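Local coordinates for Tol-Pal system protein TolA (Pseudomonas aeruginosa, PDB 1LR0) that probably acts in the Tol-Pal system, with a role in outer membrane invagination during cell division and in outer membrane integrity, here as its C-terminal periplasmic domain, at residues S107-R110 with Q111-I114; G76-P79 with F80-A84; A84-A87 with V88-G92. All coordinates share one frame; numbering follows the deposited sequence.

How the interactions relate
All three interactions lie in the C-terminal periplasmic domain, where helices pack against a three-stranded antiparallel sheet, strand 54-60 lying between 66-73 and 111-116. Interactions 2 and 3 take up successive turns of helix 78-91: interaction 2 starts the helix with a side-chain cap, interaction 3 carries it to its C-terminal end, and A84 belongs to both, their centres lying about 12 Å apart. Interaction 1 follows later in the chain, where helix 102-108 gives way to strand 111-116; its centre is about 15 Å from that of interaction 3 and 21 Å from that of interaction 2. Bound zinc stays at a distance, about 12 Å from the S83 side chain and 11 Å from that of A87.

Interaction 1. Residues S107-R110 with Q111-I114; sequences SLYR and QRRI
Y109 and R112 meet across a tight helix-to-strand connection, their CA atoms 5.1 Å apart as helix 102-108 runs out and strand 111-116 of the antiparallel sheet begins. Y109 is the first residue to leave helical backbone angles, and by Q111 the chain is extended. The side chain of R112 then folds back over the helix end. With CG anti to the backbone N (chi1 -161°) and an extended chain as far as NE, it runs alongside both L108 and Y109, pointing the same way as they do. One guanidinium face looks onto the tyrosine, the OH end of the ring lying over it off centre and the two planes 32° apart. Both polar ends are held by one carboxylate of helix 4-41: D31 accepts from Y109 OH and forms a salt bridge with R112 NH2, tying this turn to the long helix. R110 turns elsewhere, to a salt bridge with D106. At the guanidinium edge, R112 NH1 gives L108 O a weak but nearly straight bond of 3.4 Å (169°). A water bridges the same two groups, donating to L108 O at 2.6 Å and weakly accepting from R112 NH1 at 3.3 Å.

Interaction 2. Residues G76-P79 with F80-A84; sequences GDKP and FDSSA
D77 is the N-cap of helix 78-91 and its side chain accepts from F80 N, a worked example of how a side chain can take the place of the missing preceding turn. D77 CG stands anti to the backbone N (chi1 -179°), which swings the carboxylate forward until OD2 lies 3.0 Å from F80 N. The amide meets the anti side of OD2, 25° out of the carboxylate plane. OD2 also bonds to S47 OG, so a second-shell hydroxyl helps to position the cap. The D77 and F80 side chains cross at about a right angle; F80 CB passes 3.5 Å from D77 OD2 while the ring leads away toward V54, P118 and L121. The backbone of D77 contributes as well, its O receiving D81 N in a nearly straight bond of 3.0 Å. The carboxylate of D81 is turned to the preceding loop, OD1 bonding to S74 OG and OD2 to S75 OG, and thereby ties the loop to the first helical turn. P79, lacking an amide hydrogen, fits because first-turn residues have no earlier helical carbonyl to bond. Its O accepts from S83 N at 2.9 Å. S83 OG sits between its own backbone N and carbonyl carbon (chi1 76°); besides its hydrogen bond with W42 NE1, it donates at 2.7 Å to a lone pair of F80 O, in the carbonyl plane, and that oxygen also takes A84 N.

Interaction 3. Residues A84-A87 with V88-G92; sequences AVAA and VRNVG
A84 O accepts from V88 N at 3.0 Å, one of four successive i-to-i+4 bonds in this part of helix 78-91; V85 O to R89 N follows at 3.1 Å and A86 O to N90 N at 2.9 Å. The last of them, A87 O to V91 N, is weak and bent (124°), and V91 N also bonds to V88 O at 3.1 Å, so the last turn tightens toward 3-10 spacing before G92 leaves the helix with positive phi. Side chains here meet mainly the carbonyls one turn back. V88 sends CG2 over A84 O at 3.4 Å, and V91 CG2 repeats the pattern at the same distance from A87 O. R89 CG, anti to the carbonyl carbon (chi1 -55°), lies 3.4 Å from V85 O; bends at chi2 and chi3 then lead the chain away. The first bond of N90's side chain heads back toward the preceding turn, and CB lies 3.2 Å from A86 O. A87 and V88 pack on V38 of helix 4-41, V88 also reaches A69 and I58 of the sheet, V85 rests on V71, and A84 on V54, wedging the helix between the long helix and strands 54-60 and 66-73.

Interaction 1. Residues S107-R110 with Q111-I114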
# COMPACT_ATOMS: atom_id res chain seq x y z
N SER A 107 2.77 7.47 -10.24
CA SER A 107 3.38 8.34 -9.28
C SER A 107 3.42 7.63 -7.90
O SER A 107 4.37 7.77 -7.19
CB SER A 107 2.55 9.59 -9.14
OG SER A 107 2.85 10.22 -7.90
N LEU A 108 2.35 6.91 -7.60
CA LEU A 108 2.14 6.40 -6.29
C LEU A 108 2.22 4.91 -6.05
O LEU A 108 2.50 4.50 -4.90
CB LEU A 108 0.77 6.82 -5.86
CG LEU A 108 0.78 8.30 -5.44
CD1 LEU A 108 -0.62 8.76 -5.17
CD2 LEU A 108 1.64 8.54 -4.18
N TYR A 109 1.94 4.11 -7.07
CA TYR A 109 1.72 2.67 -6.86
C TYR A 109 2.55 1.78 -7.66
O TYR A 109 2.65 0.59 -7.35
CB TYR A 109 0.26 2.26 -7.01
CG TYR A 109 -0.55 2.68 -5.79
CD1 TYR A 109 -1.23 3.91 -5.74
CD2 TYR A 109 -0.57 1.90 -4.65
CE1 TYR A 109 -1.99 4.26 -4.64
CE2 TYR A 109 -1.29 2.32 -3.49
CZ TYR A 109 -1.97 3.50 -3.50
OH TYR A 109 -2.72 3.95 -2.39
N ARG A 110 3.23 2.32 -8.67
CA ARG A 110 4.22 1.53 -9.34
C ARG A 110 5.34 1.04 -8.44
O ARG A 110 5.86 -0.12 -8.59
CB ARG A 110 4.77 2.29 -10.58
CG ARG A 110 5.56 1.40 -11.49
CD ARG A 110 6.03 2.10 -12.80
NE ARG A 110 4.96 2.43 -13.75
CZ ARG A 110 4.55 1.63 -14.78
NH1 ARG A 110 5.06 0.43 -14.97
NH2 ARG A 110 3.61 2.04 -15.63
N GLN A 111 5.76 1.87 -7.50
CA GLN A 111 6.72 1.45 -6.53
C GLN A 111 6.11 2.05 -5.27
O GLN A 111 5.86 3.24 -5.24
CB GLN A 111 8.10 2.04 -6.76
CG GLN A 111 9.02 1.29 -7.74
CD GLN A 111 10.49 1.56 -7.40
OE1 GLN A 111 11.32 0.71 -7.62
NE2 GLN A 111 10.78 2.74 -6.83
N ARG A 112 5.73 1.25 -4.30
CA ARG A 112 5.07 1.81 -3.10
C ARG A 112 5.65 1.17 -1.84
O ARG A 112 5.75 -0.08 -1.81
CB ARG A 112 3.56 1.62 -3.06
CG ARG A 112 2.88 2.64 -2.06
CD ARG A 112 1.45 2.94 -2.22
NE ARG A 112 0.84 3.73 -1.14
CZ ARG A 112 0.88 5.05 -1.03
NH1 ARG A 112 1.44 5.78 -1.97
NH2 ARG A 112 0.27 5.64 0.00
N ARG A 113 6.02 1.95 -0.81
CA ARG A 113 6.52 1.37 0.43
C ARG A 113 5.42 1.31 1.42
O ARG A 113 4.85 2.36 1.78
CB ARG A 113 7.66 2.24 0.95
CG ARG A 113 8.91 2.21 0.12
CD ARG A 113 10.00 3.23 0.59
NE ARG A 113 11.22 2.95 -0.13
CZ ARG A 113 11.42 3.21 -1.44
NH1 ARG A 113 10.50 3.82 -2.18
NH2 ARG A 113 12.58 2.88 -2.02
N ILE A 114 5.14 0.12 1.92
CA ILE A 114 4.06 -0.07 2.93
C ILE A 114 4.68 -0.67 4.20
O ILE A 114 5.55 -1.51 4.13
CB ILE A 114 3.07 -1.07 2.35
CG1 ILE A 114 2.39 -0.53 1.07
CG2 ILE A 114 2.01 -1.40 3.33
CD1 ILE A 114 1.44 0.61 1.36
O HOH W 1 4.37 5.79 -3.55

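Interaction 2. Residues G76-P79 with F80-A84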
# COMPACT_ATOMS: atom_id res chain seq x y z
N GLY A 76 14.25 -5.74 12.15
CA GLY A 76 15.25 -6.26 13.06
C GLY A 76 15.13 -7.79 13.26
O GLY A 76 15.99 -8.42 13.91
N ASP A 77 14.06 -8.40 12.72
CA ASP A 77 13.86 -9.84 12.82
C ASP A 77 13.73 -10.37 11.43
O ASP A 77 12.77 -10.11 10.70
CB ASP A 77 12.60 -10.13 13.64
CG ASP A 77 12.35 -11.60 13.81
OD1 ASP A 77 13.06 -12.23 14.62
OD2 ASP A 77 11.51 -12.24 13.10
N LYS A 78 14.72 -11.10 10.99
CA LYS A 78 14.74 -11.51 9.58
C LYS A 78 13.58 -12.46 9.18
O LYS A 78 13.06 -12.35 8.13
CB LYS A 78 16.10 -12.11 9.29
CG LYS A 78 16.24 -12.62 7.86
CD LYS A 78 17.71 -12.84 7.44
CE LYS A 78 17.83 -13.66 6.15
NZ LYS A 78 19.27 -14.08 6.00
N PRO A 79 13.16 -13.41 10.01
CA PRO A 79 12.02 -14.22 9.64
C PRO A 79 10.71 -13.43 9.48
O PRO A 79 9.92 -13.70 8.57
CB PRO A 79 11.93 -15.27 10.75
CG PRO A 79 13.33 -15.24 11.39
CD PRO A 79 13.81 -13.87 11.23
N PHE A 80 10.45 -12.46 10.35
CA PHE A 80 9.26 -11.61 10.10
C PHE A 80 9.40 -10.84 8.84
O PHE A 80 8.50 -10.83 8.02
CB PHE A 80 8.99 -10.62 11.29
CG PHE A 80 7.90 -9.70 11.00
CD1 PHE A 80 8.09 -8.31 11.11
CD2 PHE A 80 6.69 -10.21 10.56
CE1 PHE A 80 7.11 -7.48 10.78
CE2 PHE A 80 5.67 -9.37 10.27
CZ PHE A 80 5.87 -7.94 10.35
N ASP A 81 10.57 -10.24 8.61
CA ASP A 81 10.79 -9.56 7.36
C ASP A 81 10.49 -10.45 6.12
O ASP A 81 9.82 -10.06 5.18
CB ASP A 81 12.23 -9.09 7.21
CG ASP A 81 12.61 -7.94 8.12
OD1 ASP A 81 13.81 -7.63 8.06
OD2 ASP A 81 11.84 -7.33 8.92
N SER A 82 11.06 -11.65 6.14
CA SER A 82 10.89 -12.55 5.03
C SER A 82 9.43 -12.95 4.91
O SER A 82 8.91 -13.08 3.79
CB SER A 82 11.72 -13.81 5.25
OG SER A 82 13.08 -13.49 5.17
N SER A 83 8.75 -13.12 6.02
CA SER A 83 7.31 -13.50 5.97
C SER A 83 6.42 -12.41 5.36
O SER A 83 5.44 -12.69 4.69
CB SER A 83 6.81 -13.86 7.39
OG SER A 83 6.58 -12.69 8.20
N ALA A 84 6.78 -11.16 5.57
CA ALA A 84 6.08 -10.09 4.91
C ALA A 84 6.31 -9.98 3.42
O ALA A 84 5.35 -9.84 2.67
CB ALA A 84 6.30 -8.74 5.62

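Interaction 3. Residues A84-A87 with V88-G92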
# COMPACT_ATOMS: atom_id res chain seq x y z
N ALA A 84 6.78 -11.16 5.57
CA ALA A 84 6.08 -10.09 4.91
C ALA A 84 6.31 -9.98 3.42
O ALA A 84 5.35 -9.84 2.67
CB ALA A 84 6.30 -8.74 5.62
N VAL A 85 7.56 -10.13 3.00
CA VAL A 85 7.90 -10.15 1.59
C VAL A 85 7.19 -11.32 0.89
O VAL A 85 6.57 -11.12 -0.14
CB VAL A 85 9.44 -10.24 1.44
CG1 VAL A 85 9.89 -10.63 0.02
CG2 VAL A 85 10.06 -8.97 1.86
N ALA A 86 7.18 -12.49 1.50
CA ALA A 86 6.52 -13.66 0.87
C ALA A 86 5.05 -13.45 0.76
O ALA A 86 4.40 -13.80 -0.23
CB ALA A 86 6.86 -14.98 1.63
N ALA A 87 4.47 -12.83 1.79
CA ALA A 87 3.05 -12.59 1.79
C ALA A 87 2.68 -11.60 0.67
O ALA A 87 1.65 -11.80 -0.02
CB ALA A 87 2.51 -12.04 3.19
N VAL A 88 3.49 -10.56 0.48
CA VAL A 88 3.21 -9.64 -0.57
C VAL A 88 3.19 -10.41 -1.92
O VAL A 88 2.32 -10.18 -2.73
CB VAL A 88 4.23 -8.46 -0.67
CG1 VAL A 88 4.01 -7.58 -1.93
CG2 VAL A 88 4.00 -7.54 0.63
N ARG A 89 4.30 -11.07 -2.19
CA ARG A 89 4.41 -11.82 -3.51
C ARG A 89 3.21 -12.78 -3.70
O ARG A 89 2.64 -12.96 -4.80
CB ARG A 89 5.74 -12.53 -3.64
CG ARG A 89 6.96 -11.71 -3.49
CD ARG A 89 6.98 -10.64 -4.52
NE ARG A 89 6.97 -11.20 -5.89
CZ ARG A 89 8.05 -11.48 -6.59
NH1 ARG A 89 9.29 -11.24 -6.15
NH2 ARG A 89 7.85 -11.99 -7.77
N ASN A 90 2.77 -13.42 -2.63
CA ASN A 90 1.72 -14.33 -2.71
C ASN A 90 0.35 -13.71 -3.02
O ASN A 90 -0.59 -14.41 -3.42
CB ASN A 90 1.72 -15.13 -1.44
CG ASN A 90 2.76 -16.20 -1.42
OD1 ASN A 90 3.14 -16.72 -2.45
ND2 ASN A 90 3.20 -16.57 -0.22
N VAL A 91 0.20 -12.41 -2.84
CA VAL A 91 -1.05 -11.81 -3.16
C VAL A 91 -1.24 -11.87 -4.66
O VAL A 91 -2.36 -12.01 -5.12
CB VAL A 91 -1.04 -10.37 -2.77
CG1 VAL A 91 -2.11 -9.61 -3.39
CG2 VAL A 91 -1.04 -10.19 -1.23
N GLY A 92 -0.12 -11.78 -5.39
CA GLY A 92 -0.12 -12.05 -6.84
C GLY A 92 -0.45 -10.83 -7.70
O GLY A 92 0.35 -10.32 -8.46